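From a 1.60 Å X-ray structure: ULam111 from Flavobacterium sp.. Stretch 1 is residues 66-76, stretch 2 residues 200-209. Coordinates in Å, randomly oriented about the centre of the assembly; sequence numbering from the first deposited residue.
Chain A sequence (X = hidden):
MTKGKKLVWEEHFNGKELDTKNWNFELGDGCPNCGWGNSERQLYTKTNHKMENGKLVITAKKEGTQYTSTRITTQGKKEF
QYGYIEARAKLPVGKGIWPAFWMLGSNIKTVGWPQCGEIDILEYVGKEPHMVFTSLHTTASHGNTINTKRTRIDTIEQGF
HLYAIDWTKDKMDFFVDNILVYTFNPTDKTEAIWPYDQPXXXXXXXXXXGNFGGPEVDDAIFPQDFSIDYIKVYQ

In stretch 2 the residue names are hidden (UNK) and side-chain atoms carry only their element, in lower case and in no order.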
# COMPACT_ATOMS: atom_id res chain seq x y z
N GLN A 66 -18.69 -13.12 -30.57
CA GLN A 66 -19.46 -12.49 -29.49
C GLN A 66 -18.73 -12.60 -28.15
O GLN A 66 -18.31 -13.68 -27.73
CB GLN A 66 -20.86 -13.11 -29.39
CG GLN A 66 -21.62 -12.68 -28.11
CD GLN A 66 -23.14 -12.79 -28.23
OE1 GLN A 66 -23.79 -13.47 -27.44
NE2 GLN A 66 -23.70 -12.07 -29.18
N TYR A 67 -18.56 -11.46 -27.50
CA TYR A 67 -18.01 -11.39 -26.15
C TYR A 67 -19.13 -11.14 -25.16
O TYR A 67 -19.99 -10.32 -25.43
CB TYR A 67 -16.98 -10.27 -26.05
CG TYR A 67 -15.77 -10.45 -26.94
CD1 TYR A 67 -15.77 -9.97 -28.24
CD2 TYR A 67 -14.62 -11.09 -26.46
CE1 TYR A 67 -14.66 -10.13 -29.05
CE2 TYR A 67 -13.49 -11.24 -27.27
CZ TYR A 67 -13.53 -10.76 -28.57
OH TYR A 67 -12.43 -10.90 -29.38
N THR A 68 -19.08 -11.80 -24.01
CA THR A 68 -20.10 -11.61 -22.98
C THR A 68 -19.51 -11.50 -21.57
O THR A 68 -18.45 -12.05 -21.28
CB THR A 68 -21.14 -12.76 -22.98
OG1 THR A 68 -20.46 -14.02 -22.95
CG2 THR A 68 -22.05 -12.67 -24.23
N SER A 69 -20.23 -10.79 -20.71
CA SER A 69 -19.77 -10.60 -19.34
C SER A 69 -20.96 -10.15 -18.51
O SER A 69 -22.11 -10.28 -18.95
CB SER A 69 -18.63 -9.58 -19.30
OG SER A 69 -17.97 -9.59 -18.03
N THR A 70 -20.68 -9.64 -17.30
CA THR A 70 -21.71 -9.23 -16.34
C THR A 70 -21.48 -7.81 -15.87
O THR A 70 -20.32 -7.40 -15.66
CB THR A 70 -21.73 -10.15 -15.10
OG1 THR A 70 -21.77 -11.52 -15.51
CG2 THR A 70 -22.92 -9.84 -14.16
N ARG A 71 -22.56 -7.07 -15.71
CA ARG A 71 -22.54 -5.74 -15.10
C ARG A 71 -23.77 -5.59 -14.21
O ARG A 71 -24.91 -5.67 -14.68
CB ARG A 71 -22.53 -4.66 -16.18
CG ARG A 71 -22.59 -3.22 -15.64
CD ARG A 71 -22.27 -2.24 -16.77
NE ARG A 71 -22.60 -0.87 -16.40
CZ ARG A 71 -21.92 0.20 -16.83
NH1 ARG A 71 -20.88 0.04 -17.63
NH2 ARG A 71 -22.29 1.41 -16.45
N ILE A 72 -23.54 -5.40 -12.91
CA ILE A 72 -24.64 -5.30 -11.95
C ILE A 72 -24.48 -4.04 -11.12
O ILE A 72 -23.36 -3.58 -10.90
CB ILE A 72 -24.71 -6.54 -11.04
CG1 ILE A 72 -23.36 -6.83 -10.37
CG2 ILE A 72 -25.13 -7.77 -11.86
CD1 ILE A 72 -23.49 -7.88 -9.25
N THR A 73 -25.60 -3.47 -10.68
CA THR A 73 -25.58 -2.27 -9.85
C THR A 73 -26.55 -2.38 -8.70
O THR A 73 -27.45 -3.23 -8.72
CB THR A 73 -25.99 -1.00 -10.62
OG1 THR A 73 -27.43 -0.94 -10.71
CG2 THR A 73 -25.39 -0.99 -12.00
N THR A 74 -26.40 -1.51 -7.71
CA THR A 74 -27.40 -1.45 -6.63
C THR A 74 -28.28 -0.20 -6.75
O THR A 74 -28.92 0.20 -5.78
CB THR A 74 -26.75 -1.48 -5.24
OG1 THR A 74 -25.97 -0.30 -5.03
CG2 THR A 74 -25.90 -2.71 -5.06
N GLN A 75 -28.33 0.40 -7.93
CA GLN A 75 -29.09 1.63 -8.14
C GLN A 75 -30.53 1.52 -7.65
O GLN A 75 -31.24 0.60 -8.04
CB GLN A 75 -29.09 2.02 -9.62
CG GLN A 75 -29.73 3.39 -9.87
CD GLN A 75 -29.69 3.79 -11.33
OE1 GLN A 75 -29.37 2.98 -12.20
NE2 GLN A 75 -29.99 5.06 -11.60
N GLY A 76 -30.94 2.46 -6.82
CA GLY A 76 -32.30 2.51 -6.30
C GLY A 76 -32.66 1.42 -5.31
O GLY A 76 -33.81 1.31 -4.89
N UNK A 200 -24.68 7.32 -3.08
CA UNK A 200 -24.13 6.70 -4.28
C UNK A 200 -24.54 5.23 -4.32
O UNK A 200 -24.84 4.66 -3.28
c UNK A 200 -21.19 10.48 -6.06
c UNK A 200 -22.41 9.35 -4.34
c UNK A 200 -20.83 9.26 -6.61
c UNK A 200 -22.60 6.83 -4.29
c UNK A 200 -21.29 8.09 -6.04
c UNK A 200 -21.97 10.53 -4.94
c UNK A 200 -22.10 8.12 -4.91
N UNK A 201 -24.56 4.63 -5.51
CA UNK A 201 -24.80 3.19 -5.61
C UNK A 201 -23.59 2.46 -6.19
O UNK A 201 -22.69 3.09 -6.75
c UNK A 201 -25.53 2.91 -10.22
c UNK A 201 -26.05 2.90 -6.45
c UNK A 201 -26.02 3.36 -7.89
o UNK A 201 -26.04 4.50 -11.91
c UNK A 201 -26.55 4.99 -9.60
c UNK A 201 -26.54 4.59 -8.26
c UNK A 201 -26.04 4.14 -10.57
c UNK A 201 -25.52 2.53 -8.88
N UNK A 202 -23.57 1.14 -6.02
CA UNK A 202 -22.45 0.30 -6.43
C UNK A 202 -22.60 -0.24 -7.83
O UNK A 202 -23.72 -0.47 -8.26
c UNK A 202 -20.74 0.04 -3.78
c UNK A 202 -22.60 -0.32 -1.75
c UNK A 202 -21.98 -0.50 -4.08
c UNK A 202 -21.36 0.22 -1.46
c UNK A 202 -22.30 -0.89 -5.48
c UNK A 202 -20.43 0.40 -2.47
c UNK A 202 -22.90 -0.68 -3.06
N UNK A 203 -21.48 -0.43 -8.51
CA UNK A 203 -21.45 -1.17 -9.78
C UNK A 203 -20.31 -2.17 -9.71
O UNK A 203 -19.21 -1.83 -9.25
c UNK A 203 -22.26 0.90 -11.02
c UNK A 203 -21.23 -0.24 -11.00
c UNK A 203 -21.29 -1.06 -12.30
c UNK A 203 -21.76 2.18 -10.30
N UNK A 204 -20.57 -3.41 -10.13
CA UNK A 204 -19.51 -4.40 -10.37
C UNK A 204 -19.61 -4.82 -11.82
O UNK A 204 -20.70 -5.16 -12.30
c UNK A 204 -18.58 -6.67 -9.78
c UNK A 204 -19.56 -5.25 -8.00
c UNK A 204 -19.65 -5.64 -9.46
c UNK A 204 -19.86 -6.41 -7.03
N UNK A 205 -18.51 -4.79 -12.56
CA UNK A 205 -18.59 -5.24 -13.94
C UNK A 205 -17.25 -5.72 -14.45
O UNK A 205 -16.21 -5.50 -13.82
c UNK A 205 -18.08 -3.07 -15.15
c UNK A 205 -19.12 -4.12 -14.86
o UNK A 205 -17.85 -2.17 -14.34
n UNK A 205 -17.41 -3.19 -16.31
N UNK A 206 -17.26 -6.38 -15.60
CA UNK A 206 -16.00 -6.69 -16.26
C UNK A 206 -16.16 -6.43 -17.75
O UNK A 206 -16.91 -7.12 -18.45
c UNK A 206 -14.33 -8.55 -16.79
s UNK A 206 -13.48 -10.04 -16.23
c UNK A 206 -15.56 -8.13 -15.98
c UNK A 206 -14.85 -11.14 -15.90
N UNK A 207 -15.50 -5.38 -18.22
CA UNK A 207 -15.54 -5.02 -19.64
C UNK A 207 -14.40 -5.68 -20.44
O UNK A 207 -13.42 -6.20 -19.89
c UNK A 207 -15.49 -3.52 -19.79
N UNK A 208 -14.55 -5.68 -21.76
CA UNK A 208 -13.59 -6.28 -22.67
C UNK A 208 -13.25 -5.29 -23.78
O UNK A 208 -14.14 -4.81 -24.47
c UNK A 208 -13.19 -8.07 -24.42
c UNK A 208 -14.15 -7.56 -23.31
c UNK A 208 -14.39 -8.61 -22.22
c UNK A 208 -15.25 -9.79 -22.68
N UNK A 209 -11.97 -4.95 -23.90
CA UNK A 209 -11.51 -4.05 -24.95
C UNK A 209 -12.01 -2.64 -24.79
O UNK A 209 -12.26 -2.20 -23.68

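Position 200 has seven side-chain carbons: one, then a six-membered ring with no heteroatom. Its CB points away from stretch 1 and touches nothing there. This is Phe200.

Position 201 has one carbon, then a six-carbon ring bearing one oxygen. The CB of Gln75 sits 3.5 Å from the ring centroid, almost on the ring normal, so it packs over the face as a CH-pi contact. The phenol oxygen identifies Tyr201.

Position 202 again has one carbon and a plain six-carbon ring. The ring approaches Thr74 obliquely. With no oxygen on the ring, this is Phe202; its CD2 is 3.7 Å from Thr74 OG1.

Position 203 has four carbons, forked at the first, with one arm two carbons long. The side chain lies on the same sheet face as Thr73 and Arg71. That branching gives Ile203; its CG1 is 3.8 Å from Thr73 CG2.

Position 204 has the same four-carbon fork. Its CB is 4.0 Å from Ile72 CG1, an apolar contact on the other face of the sheet. This is Ile204.

Position 205 has two carbons, the second carrying one oxygen and one nitrogen. Its CB is 3.7 Å from Arg71 CG. The short amide is Asn205, and both its polar atoms are hydrogen-bonded elsewhere in the structure.

Position 206 is an unbranched chain of two carbons, a sulfur and a carbon. Its CB is 3.5 Å from Ser69 OG. The thioether is Met206.

Position 207 has a single carbon, which points away and makes no contact with stretch 1. This is Ala207.

Position 208 has four carbons, forked at the first, one arm being two carbons long. It points toward stretch 1 and reaches Tyr67. This is Ile208, with CD1 3.8 Å from Tyr67 CB.

Position 209 has no side-chain atoms and a positive phi, which favours glycine. This is Gly209.

The contact is an antiparallel strand pairing. Ile72 and Ile204 form its hydrogen-bonded pair: Ile72 N donates to Ile204 O and Ile204 N to Ile72 O, both at 2.9 Å. The ladder continues with Met206 N to Thr70 O at 3.2 Å and Thr74 N to Phe202 O at 2.9 Å. Side-chain hydroxyls extend it at each end. Ser69 OG donates to Met206 O at 2.7 Å, and Thr74 OG1 accepts from Phe202 N at 3.0 Å. Toward Tyr67 the strands lie farther apart, and there Ile208 bridges the gap by apolar packing. Toward Gln75, the Tyr201 ring provides the packing surface.

Stretch 2 (200-209) FYFIINMAIG
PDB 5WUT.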